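Local coordinates for citrate lyase subunit beta-like protein (PDB 6CHU) that binds magnesium and acts as a homotrimeric lyase of the HpcH/HpaI aldolase family, linked to itaconate dissimilation and leucine catabolism, at residues Glu145-Ile148 and Ala149-Gly153; Gly161-Arg164 and Asp165-His169; Ile108-Pro112 and Arg113-Ala117. All coordinates share one frame; numbering follows the deposited sequence.

Contact 1. Residues Glu145-Ile148 and Ala149-Gly153; sequences EDLI and ATLGG. With MG (magnesium ion), chain B.
Thr-150 and Leu-151 look back onto Asp-146 and Leu-147 in the last turns of helix 144-151. The backbone bonds come first. Ala-149 N, Thr-150 N and Leu-151 N donate to the carbonyls of Glu-145, Asp-146 and Leu-147 in regular helical fashion. The helix then stops. Gly-152 N bonds to Ala-149 O, and Gly-153 N reaches Ile-148 O at 2.9 Å. Gly-152 has a positive phi of 97°, and the turn is a Schellman motif.

One side-chain hydrogen bond joins this set. Along the CA-CB bond of Thr-150, OG1 falls between N and C (chi1 58°), and this folds it back to donate to Asp-146 O at 2.8 Å. Asp-146 O is thus gripped twice by one residue, with Thr-150 N and OG1 arriving from opposite faces of the carbonyl plane.

The apolar contacts lie among Leu-147, Ile-148 and Leu-151. Leu-147 and Leu-151 run side by side, with Leu-147 CG 3.9 Å from Leu-151 CD1. Ile-148 CD1 approaches the same methyl more loosely, at 4.3 Å. Ile-148 CG2 lies 3.5 Å from Gly-153 C.

The metal bonds leave from Asp-146. Its OD2 binds the magnesium ion at 2.0 Å, and Glu-120 and waters 1, 2 and 3 are further ligands. Water 1 also accepts from Asp-146 N at 3.1 Å. Lys-100 NZ hydrogen-bonds to the same OD2. His-267 of a second subunit bonds to Glu-145 O.

Asp-146 therefore meets the metal directly through its carboxylate and indirectly through its backbone N-H. OD2 is shared between the magnesium ion and Lys-100 NZ, which fixes the position of the carboxylate, and the doubly held carbonyl ties this residue into the closing turn of the helix.

Contact 2. Residues Gly161-Arg164 and Asp165-His169; sequences GAYR and DVARH. With ACT (acetate ion), chain C.
Tyr-163 O and Asp-165 OD1 are bridged by water 4, which donates to both, at 2.7 Å each. This joins the loop to the first turn of helix 165-180.

Arg-164 is the N-cap residue. Its carbonyl O accepts from Arg-168 N at 3.0 Å, the first helical bond here. Asp-165 N and Val-166 N donate to the two oxygens of a bound acetate ion. Val-166 N lies 2.8 Å from acetate OXT, and Asp-165 N meets acetate O at 2.9 Å. The acetate probably comes from the crystallisation liquor. It sits at the N-terminal end of the helix, where the helix dipole would favour an anion.

The side chain of Arg-168 bends at chi3 (82°) and curls back past Tyr-163. Its CG lies 3.6 Å from Tyr-163 CB, and Tyr-163 O is at the edge of the guanidinium, in its plane. Ala-167 CB meets the tyrosine ring obliquely, 3.9 Å from CD1. The charged ends bond beyond the contact. Arg-164 NE hydrogen-bonds to Ser-155 OG, Asp-165 pairs with Arg-168 of a second subunit, and Arg-168 pairs with Asp-165 of the third.

The Asp-165 and Arg-168 salt bridge thus repeats from subunit to subunit around the trimer. Within the subunit, Tyr-163 packs edge-to-face on Trp-142 at the end of strand 137-142, while Val-166 rests against helix 144-151.

Contact 3. Residues Ile108-Pro112 and Arg113-Ala117; sequences IELAP and RDVIA. With EDO (1,2-ethanediol), chain G.
Leu-110 and Val-115 make the packed side of this contact. Their side chains cross at about a right angle. Leu-110 CB lies 3.8 Å from Val-115 CG2, and Leu-110 CD1 is 3.9 Å from the same methyl. Both residues are buried. Leu-110 also packs on Val-96 and Leu-98 of strand 95-98 and on Leu-85 of helix 79-89.

Between the packed side and the open one lies Leu-110 O, which takes two bonds from Arg-113. Arg-113 N donates at 2.9 Å, tilted a little from the carbonyl plane. Arg-113 NH1 donates at 3.0 Å from well above that plane, away from a lone pair. The arginine chain runs extended past Leu-110 O, and chi4 of 92° turns NH1 back to it.

This is an alpha-to-beta connection of the TIM barrel. Helix 104-108 ends in a type I turn from Ile-108 to Ala-111, a cis peptide bond precedes Pro-112, and strand 114-119 follows. The strand lies between strands 95-98 and 137-142 in the parallel barrel sheet.

The outer side is looser and wetter. Glu-109, Ala-111 and Pro-112 are exposed, though Pro-112 and Arg-113 also meet a crystal neighbour. Water 5 accepts from Arg-113 NH1 at 2.7 Å and donates to Glu-109 O and Ala-111 O. Water 6 links Pro-112 O to Asp-114 OD1, while Asp-114 OD2 accepts from N of His-8, a residue of the purification tag. Arg-113 NE donates at 3.0 Å to O2 of a 1,2-ethanediol, probably from the crystallisation liquor, and the carbonyls of Thr-91 and Tyr-93 also hold this diol.

Overall arrangement
All three contacts belong to one eight-stranded TIM barrel. Contact 3 comes first along the chain, then contact 1, then contact 2. Contact 3 leads into strand 114-119, just before the magnesium ligand Glu-120. Contact 1 lies on helix 144-151, after strand 137-142, and contact 2 opens helix 165-180. Contacts 1 and 2 are neighbours, with centres about 12 Å apart. They touch where Val-166 meets Ile-148 and Leu-151, and both reach the second subunit. Contact 3 is remote: its centre is about 25 Å from that of contact 1 and 29 Å from that of contact 2. The metal site and the trimer interface thus adjoin, while contact 3 touches no other subunit.

Contact 1. Residues Glu145-Ile148 and Ala149-Gly153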
ATOM      1  N   GLU A 145       2.029   8.891  14.987  1.00 22.19           N
ATOM      2  CA  GLU A 145       3.234   9.266  15.726  1.00 24.12           C
ATOM      3  C   GLU A 145       3.965   8.047  16.278  1.00 21.99           C
ATOM      4  O   GLU A 145       5.198   7.975  16.190  1.00 23.84           O
ATOM      5  CB  GLU A 145       2.890  10.251  16.838  1.00 25.73           C
ATOM      6  CG  GLU A 145       2.542  11.620  16.291  1.00 39.37           C
ATOM      7  CD  GLU A 145       1.144  11.678  15.696  1.00 52.70           C
ATOM      8  OE1 GLU A 145       0.317  10.788  16.016  1.00 55.94           O
ATOM      9  OE2 GLU A 145       0.876  12.616  14.909  1.00 55.91           O
ATOM     10  N   ASP A 146       3.237   7.093  16.874  1.00 21.16           N
ATOM     11  CA  ASP A 146       3.884   5.856  17.323  1.00 20.56           C
ATOM     12  C   ASP A 146       4.395   5.037  16.140  1.00 20.86           C
ATOM     13  O   ASP A 146       5.428   4.360  16.256  1.00 21.76           O
ATOM     14  CB  ASP A 146       2.931   5.007  18.181  1.00 22.98           C
ATOM     15  CG  ASP A 146       3.058   5.297  19.679  1.00 26.73           C
ATOM     16  OD1 ASP A 146       4.201   5.421  20.174  1.00 30.38           O
ATOM     17  OD2 ASP A 146       2.009   5.383  20.371  1.00 23.31           O
ATOM     18  N   LEU A 147       3.704   5.091  14.998  1.00 20.79           N
ATOM     19  CA  LEU A 147       4.214   4.411  13.809  1.00 18.96           C
ATOM     20  C   LEU A 147       5.607   4.924  13.464  1.00 21.64           C
ATOM     21  O   LEU A 147       6.561   4.146  13.352  1.00 19.50           O
ATOM     22  CB  LEU A 147       3.252   4.603  12.635  1.00 20.48           C
ATOM     23  CG  LEU A 147       3.763   4.070  11.294  1.00 21.94           C
ATOM     24  CD1 LEU A 147       3.856   2.559  11.326  1.00 17.32           C
ATOM     25  CD2 LEU A 147       2.888   4.552  10.135  1.00 24.07           C
ATOM     26  N   ILE A 148       5.751   6.244  13.341  1.00 19.75           N
ATOM     27  CA  ILE A 148       7.046   6.816  12.988  1.00 18.62           C
ATOM     28  C   ILE A 148       8.063   6.571  14.091  1.00 20.01           C
ATOM     29  O   ILE A 148       9.242   6.316  13.821  1.00 22.81           O
ATOM     30  CB  ILE A 148       6.895   8.319  12.688  1.00 24.58           C
ATOM     31  CG1 ILE A 148       6.045   8.518  11.433  1.00 26.74           C
ATOM     32  CG2 ILE A 148       8.279   9.012  12.609  1.00 24.74           C
ATOM     33  CD1 ILE A 148       6.685   8.032  10.169  1.00 28.09           C
ATOM     34  N   ALA A 149       7.637   6.681  15.354  1.00 21.79           N
ATOM     35  CA  ALA A 149       8.582   6.487  16.449  1.00 24.30           C
ATOM     36  C   ALA A 149       9.164   5.079  16.410  1.00 22.91           C
ATOM     37  O   ALA A 149      10.383   4.896  16.494  1.00 23.71           O
ATOM     38  CB  ALA A 149       7.898   6.739  17.790  1.00 26.96           C
ATOM     39  N   THR A 150       8.300   4.073  16.277  1.00 23.19           N
ATOM     40  CA  THR A 150       8.767   2.692  16.302  1.00 22.53           C
ATOM     41  C   THR A 150       9.470   2.297  15.013  1.00 23.32           C
ATOM     42  O   THR A 150      10.291   1.374  15.031  1.00 23.87           O
ATOM     43  CB  THR A 150       7.600   1.743  16.606  1.00 23.93           C
ATOM     44  OG1 THR A 150       6.564   1.898  15.628  1.00 20.58           O
ATOM     45  CG2 THR A 150       7.016   2.039  17.991  1.00 25.73           C
ATOM     46  N   LEU A 151       9.185   2.981  13.899  1.00 20.36           N
ATOM     47  CA  LEU A 151       9.994   2.808  12.695  1.00 21.51           C
ATOM     48  C   LEU A 151      11.414   3.324  12.874  1.00 24.19           C
ATOM     49  O   LEU A 151      12.312   2.898  12.145  1.00 27.19           O
ATOM     50  CB  LEU A 151       9.344   3.525  11.498  1.00 20.81           C
ATOM     51  CG  LEU A 151       8.086   2.881  10.905  1.00 19.24           C
ATOM     52  CD1 LEU A 151       7.407   3.819   9.892  1.00 19.15           C
ATOM     53  CD2 LEU A 151       8.404   1.548  10.235  1.00 25.12           C
ATOM     54  N   GLY A 152      11.642   4.220  13.832  1.00 24.47           N
ATOM     55  CA  GLY A 152      12.928   4.862  14.004  1.00 26.01           C
ATOM     56  C   GLY A 152      13.052   6.227  13.366  1.00 21.29           C
ATOM     57  O   GLY A 152      14.172   6.729  13.238  1.00 25.15           O
ATOM     58  N   GLY A 153      11.939   6.830  12.941  1.00 22.56           N
ATOM     59  CA  GLY A 153      11.960   8.114  12.279  1.00 25.94           C
ATOM     60  C   GLY A 153      11.742   9.258  13.251  1.00 27.62           C
ATOM     61  O   GLY A 153      11.752   9.091  14.473  1.00 28.28           O
TER
HETATM   62 MG    MG B 301       0.040   5.888  20.099  1.00 20.88          MG
HETATM   63  O   HOH W   1       0.521   7.238  18.454  1.00 22.31           O
HETATM   64  O   HOH W   2       0.459   7.325  21.600  1.00 22.15           O
HETATM   65  O   HOH W   3      -0.485   4.499  21.568  1.00 22.66           O

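Contact 2. Residues Gly161-Arg164 and Asp165-His169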
ATOM      1  N   GLY A 161       2.437  20.005   6.502  1.00 43.34           N
ATOM      2  CA  GLY A 161       1.479  19.308   7.333  1.00 35.81           C
ATOM      3  C   GLY A 161       0.892  18.052   6.722  1.00 27.92           C
ATOM      4  O   GLY A 161       0.163  17.328   7.414  1.00 30.84           O
ATOM      5  N   ALA A 162       1.156  17.791   5.445  1.00 31.07           N
ATOM      6  CA  ALA A 162       0.676  16.571   4.822  1.00 32.47           C
ATOM      7  C   ALA A 162       1.409  15.374   5.410  1.00 27.81           C
ATOM      8  O   ALA A 162       2.590  15.456   5.765  1.00 26.09           O
ATOM      9  CB  ALA A 162       0.885  16.614   3.308  1.00 34.32           C
ATOM     10  N   TYR A 163       0.686  14.263   5.533  1.00 25.92           N
ATOM     11  CA  TYR A 163       1.295  13.030   6.005  1.00 23.83           C
ATOM     12  C   TYR A 163       2.427  12.603   5.076  1.00 23.30           C
ATOM     13  O   TYR A 163       2.347  12.754   3.853  1.00 25.13           O
ATOM     14  CB  TYR A 163       0.245  11.913   6.077  1.00 24.97           C
ATOM     15  CG  TYR A 163      -0.604  11.921   7.329  1.00 28.54           C
ATOM     16  CD1 TYR A 163      -0.019  11.937   8.590  1.00 24.57           C
ATOM     17  CD2 TYR A 163      -1.994  11.918   7.248  1.00 26.78           C
ATOM     18  CE1 TYR A 163      -0.800  11.938   9.743  1.00 27.10           C
ATOM     19  CE2 TYR A 163      -2.787  11.920   8.395  1.00 24.34           C
ATOM     20  CZ  TYR A 163      -2.181  11.934   9.637  1.00 27.45           C
ATOM     21  OH  TYR A 163      -2.962  11.936  10.779  1.00 29.20           O
ATOM     22  N   ARG A 164       3.486  12.040   5.665  1.00 24.14           N
ATOM     23  CA  ARG A 164       4.505  11.395   4.849  1.00 22.26           C
ATOM     24  C   ARG A 164       3.950  10.081   4.291  1.00 22.86           C
ATOM     25  O   ARG A 164       2.922   9.576   4.742  1.00 22.25           O
ATOM     26  CB  ARG A 164       5.781  11.169   5.661  1.00 21.52           C
ATOM     27  CG  ARG A 164       6.458  12.491   6.078  1.00 24.73           C
ATOM     28  CD  ARG A 164       7.681  12.276   6.956  1.00 24.68           C
ATOM     29  NE  ARG A 164       8.224  13.567   7.413  1.00 23.78           N
ATOM     30  CZ  ARG A 164       8.971  14.378   6.674  1.00 27.69           C
ATOM     31  NH1 ARG A 164       9.300  14.058   5.422  1.00 27.78           N
ATOM     32  NH2 ARG A 164       9.395  15.531   7.182  1.00 30.45           N
ATOM     33  N   ASP A 165       4.645   9.529   3.292  1.00 22.17           N
ATOM     34  CA  ASP A 165       4.061   8.451   2.493  1.00 20.43           C
ATOM     35  C   ASP A 165       3.776   7.195   3.314  1.00 22.65           C
ATOM     36  O   ASP A 165       2.722   6.565   3.136  1.00 20.94           O
ATOM     37  CB  ASP A 165       4.973   8.117   1.310  1.00 19.22           C
ATOM     38  CG  ASP A 165       4.844   9.115   0.167  1.00 30.33           C
ATOM     39  OD1 ASP A 165       3.993  10.035   0.259  1.00 25.40           O
ATOM     40  OD2 ASP A 165       5.593   8.976  -0.830  1.00 30.36           O
ATOM     41  N   VAL A 166       4.701   6.785   4.197  1.00 19.96           N
ATOM     42  CA  VAL A 166       4.440   5.551   4.946  1.00 21.27           C
ATOM     43  C   VAL A 166       3.223   5.718   5.846  1.00 20.81           C
ATOM     44  O   VAL A 166       2.465   4.761   6.067  1.00 18.58           O
ATOM     45  CB  VAL A 166       5.684   5.080   5.738  1.00 22.16           C
ATOM     46  CG1 VAL A 166       5.948   5.968   6.959  1.00 25.11           C
ATOM     47  CG2 VAL A 166       5.505   3.608   6.160  1.00 20.57           C
ATOM     48  N   ALA A 167       2.975   6.941   6.330  1.00 20.33           N
ATOM     49  CA  ALA A 167       1.768   7.195   7.111  1.00 19.85           C
ATOM     50  C   ALA A 167       0.518   7.087   6.243  1.00 19.28           C
ATOM     51  O   ALA A 167      -0.476   6.461   6.640  1.00 20.21           O
ATOM     52  CB  ALA A 167       1.857   8.576   7.771  1.00 19.16           C
ATOM     53  N   ARG A 168       0.544   7.696   5.058  1.00 20.33           N
ATOM     54  CA  ARG A 168      -0.574   7.547   4.130  1.00 19.26           C
ATOM     55  C   ARG A 168      -0.812   6.084   3.791  1.00 22.32           C
ATOM     56  O   ARG A 168      -1.962   5.645   3.673  1.00 19.77           O
ATOM     57  CB  ARG A 168      -0.311   8.354   2.861  1.00 23.48           C
ATOM     58  CG  ARG A 168      -0.123   9.831   3.142  1.00 20.35           C
ATOM     59  CD  ARG A 168       0.539  10.528   1.955  1.00 32.83           C
ATOM     60  NE  ARG A 168      -0.397  10.869   0.893  1.00 45.16           N
ATOM     61  CZ  ARG A 168      -0.726  12.118   0.567  1.00 54.92           C
ATOM     62  NH1 ARG A 168      -0.193  13.140   1.223  1.00 62.47           N
ATOM     63  NH2 ARG A 168      -1.587  12.347  -0.420  1.00 48.07           N
ATOM     64  N   HIS A 169       0.266   5.313   3.643  1.00 19.24           N
ATOM     65  CA  HIS A 169       0.147   3.901   3.286  1.00 18.90           C
ATOM     66  C   HIS A 169      -0.562   3.116   4.384  1.00 19.35           C
ATOM     67  O   HIS A 169      -1.464   2.309   4.114  1.00 23.15           O
ATOM     68  CB  HIS A 169       1.553   3.348   3.029  1.00 18.11           C
ATOM     69  CG  HIS A 169       1.595   1.965   2.448  1.00 17.48           C
ATOM     70  ND1 HIS A 169       1.765   1.734   1.102  1.00 21.47           N
ATOM     71  CD2 HIS A 169       1.579   0.749   3.041  1.00 18.80           C
ATOM     72  CE1 HIS A 169       1.820   0.431   0.885  1.00 21.22           C
ATOM     73  NE2 HIS A 169       1.710  -0.191   2.044  1.00 19.52           N
TER
HETATM   74  C   ACT C 302       7.898   8.683   3.007  1.00 32.66           C
HETATM   75  O   ACT C 302       7.454   9.873   2.850  1.00 24.36           O
HETATM   76  OXT ACT C 302       7.310   7.657   3.507  1.00 24.63           O
HETATM   77  CH3 ACT C 302       9.374   8.415   2.512  1.00 27.58           C
HETATM   78  O   HOH W   4       3.458  12.372   1.467  1.00 36.86           O

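Contact 3. Residues Ile108-Pro112 and Arg113-Ala117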
ATOM      1  N   ILE A 108      -7.347 -11.593  20.349  1.00 22.00           N
ATOM      2  CA  ILE A 108      -8.086 -12.732  20.884  1.00 21.64           C
ATOM      3  C   ILE A 108      -7.893 -12.857  22.389  1.00 24.19           C
ATOM      4  O   ILE A 108      -8.823 -13.255  23.111  1.00 24.91           O
ATOM      5  CB  ILE A 108      -7.666 -14.004  20.119  1.00 23.77           C
ATOM      6  CG1 ILE A 108      -8.222 -13.959  18.695  1.00 26.48           C
ATOM      7  CG2 ILE A 108      -8.122 -15.285  20.849  1.00 28.87           C
ATOM      8  CD1 ILE A 108      -7.577 -14.961  17.760  1.00 30.13           C
ATOM      9  N   GLU A 109      -6.711 -12.497  22.905  1.00 21.35           N
ATOM     10  CA  GLU A 109      -6.539 -12.657  24.347  1.00 28.78           C
ATOM     11  C   GLU A 109      -7.356 -11.660  25.158  1.00 30.22           C
ATOM     12  O   GLU A 109      -7.381 -11.766  26.390  1.00 30.63           O
ATOM     13  CB  GLU A 109      -5.056 -12.582  24.730  1.00 34.85           C
ATOM     14  CG  GLU A 109      -4.367 -11.265  24.471  1.00 37.52           C
ATOM     15  CD  GLU A 109      -2.892 -11.309  24.841  1.00 39.78           C
ATOM     16  OE1 GLU A 109      -2.180 -10.298  24.632  1.00 31.29           O
ATOM     17  OE2 GLU A 109      -2.442 -12.364  25.332  1.00 38.31           O
ATOM     18  N   LEU A 110      -8.040 -10.725  24.502  1.00 21.87           N
ATOM     19  CA  LEU A 110      -8.952  -9.801  25.155  1.00 20.97           C
ATOM     20  C   LEU A 110     -10.409 -10.259  25.114  1.00 21.64           C
ATOM     21  O   LEU A 110     -11.252  -9.609  25.737  1.00 24.39           O
ATOM     22  CB  LEU A 110      -8.835  -8.409  24.518  1.00 20.03           C
ATOM     23  CG  LEU A 110      -7.424  -7.805  24.572  1.00 22.05           C
ATOM     24  CD1 LEU A 110      -7.318  -6.478  23.789  1.00 20.72           C
ATOM     25  CD2 LEU A 110      -6.985  -7.627  26.038  1.00 22.47           C
ATOM     26  N   ALA A 111     -10.726 -11.327  24.383  1.00 21.63           N
ATOM     27  CA  ALA A 111     -12.057 -11.911  24.460  1.00 24.24           C
ATOM     28  C   ALA A 111     -12.401 -12.180  25.921  1.00 29.19           C
ATOM     29  O   ALA A 111     -11.518 -12.563  26.703  1.00 27.32           O
ATOM     30  CB  ALA A 111     -12.129 -13.212  23.655  1.00 25.73           C
ATOM     31  N   PRO A 112     -13.670 -12.012  26.333  1.00 26.88           N
ATOM     32  CA  PRO A 112     -14.868 -11.743  25.524  1.00 23.36           C
ATOM     33  C   PRO A 112     -15.158 -10.257  25.292  1.00 23.35           C
ATOM     34  O   PRO A 112     -16.288  -9.921  24.944  1.00 24.24           O
ATOM     35  CB  PRO A 112     -15.985 -12.369  26.368  1.00 23.77           C
ATOM     36  CG  PRO A 112     -15.524 -12.138  27.783  1.00 26.80           C
ATOM     37  CD  PRO A 112     -14.001 -12.179  27.760  1.00 26.86           C
ATOM     38  N   ARG A 113     -14.169  -9.387  25.476  1.00 22.83           N
ATOM     39  CA  ARG A 113     -14.371  -7.962  25.233  1.00 22.82           C
ATOM     40  C   ARG A 113     -14.414  -7.666  23.735  1.00 21.21           C
ATOM     41  O   ARG A 113     -13.859  -8.405  22.917  1.00 23.96           O
ATOM     42  CB  ARG A 113     -13.257  -7.145  25.894  1.00 24.24           C
ATOM     43  CG  ARG A 113     -13.162  -7.363  27.400  1.00 28.13           C
ATOM     44  CD  ARG A 113     -11.810  -6.893  27.965  1.00 27.12           C
ATOM     45  NE  ARG A 113     -11.603  -7.402  29.320  1.00 29.51           N
ATOM     46  CZ  ARG A 113     -10.984  -8.549  29.595  1.00 31.02           C
ATOM     47  NH1 ARG A 113     -10.498  -9.302  28.613  1.00 25.14           N
ATOM     48  NH2 ARG A 113     -10.835  -8.940  30.852  1.00 28.82           N
ATOM     49  N   ASP A 114     -15.113  -6.586  23.373  1.00 21.59           N
ATOM     50  CA  ASP A 114     -15.002  -6.019  22.033  1.00 21.59           C
ATOM     51  C   ASP A 114     -13.736  -5.177  21.959  1.00 19.37           C
ATOM     52  O   ASP A 114     -13.377  -4.497  22.925  1.00 21.33           O
ATOM     53  CB  ASP A 114     -16.225  -5.157  21.694  1.00 24.40           C
ATOM     54  CG  ASP A 114     -17.478  -5.985  21.381  1.00 28.31           C
ATOM     55  OD1 ASP A 114     -17.398  -7.235  21.286  1.00 24.61           O
ATOM     56  OD2 ASP A 114     -18.553  -5.373  21.224  1.00 29.59           O
ATOM     57  N   VAL A 115     -13.051  -5.220  20.813  1.00 19.10           N
ATOM     58  CA  VAL A 115     -11.723  -4.623  20.689  1.00 20.45           C
ATOM     59  C   VAL A 115     -11.671  -3.670  19.505  1.00 24.45           C
ATOM     60  O   VAL A 115     -12.034  -4.043  18.384  1.00 19.99           O
ATOM     61  CB  VAL A 115     -10.631  -5.700  20.547  1.00 19.76           C
ATOM     62  CG1 VAL A 115      -9.243  -5.049  20.421  1.00 20.95           C
ATOM     63  CG2 VAL A 115     -10.677  -6.651  21.744  1.00 19.56           C
ATOM     64  N   ILE A 116     -11.195  -2.452  19.751  1.00 19.58           N
ATOM     65  CA  ILE A 116     -10.754  -1.551  18.692  1.00 20.74           C
ATOM     66  C   ILE A 116      -9.238  -1.645  18.654  1.00 17.74           C
ATOM     67  O   ILE A 116      -8.558  -1.246  19.603  1.00 19.98           O
ATOM     68  CB  ILE A 116     -11.232  -0.114  18.940  1.00 22.99           C
ATOM     69  CG1 ILE A 116     -12.761  -0.111  19.002  1.00 24.81           C
ATOM     70  CG2 ILE A 116     -10.721   0.830  17.831  1.00 21.56           C
ATOM     71  CD1 ILE A 116     -13.383   1.199  19.408  1.00 27.00           C
ATOM     72  N   ALA A 117      -8.699  -2.196  17.569  1.00 16.90           N
ATOM     73  CA  ALA A 117      -7.261  -2.383  17.435  1.00 15.72           C
ATOM     74  C   ALA A 117      -6.648  -1.107  16.871  1.00 20.40           C
ATOM     75  O   ALA A 117      -7.049  -0.636  15.798  1.00 18.64           O
ATOM     76  CB  ALA A 117      -6.956  -3.576  16.529  1.00 18.16           C
TER
HETATM   77  C1  EDO G 306     -15.610  -6.064  32.519  1.00 59.38           C
HETATM   78  O1  EDO G 306     -16.589  -5.029  32.352  1.00 61.26           O
HETATM   79  C2  EDO G 306     -14.436  -5.790  31.589  1.00 53.99           C
HETATM   80  O2  EDO G 306     -13.602  -6.950  31.529  1.00 39.45           O
HETATM   81  O   HOH W   5      -9.252 -11.647  28.871  1.00 46.20           O
HETATM   82  O   HOH W   6     -17.776  -9.312  23.057  1.00 52.51           O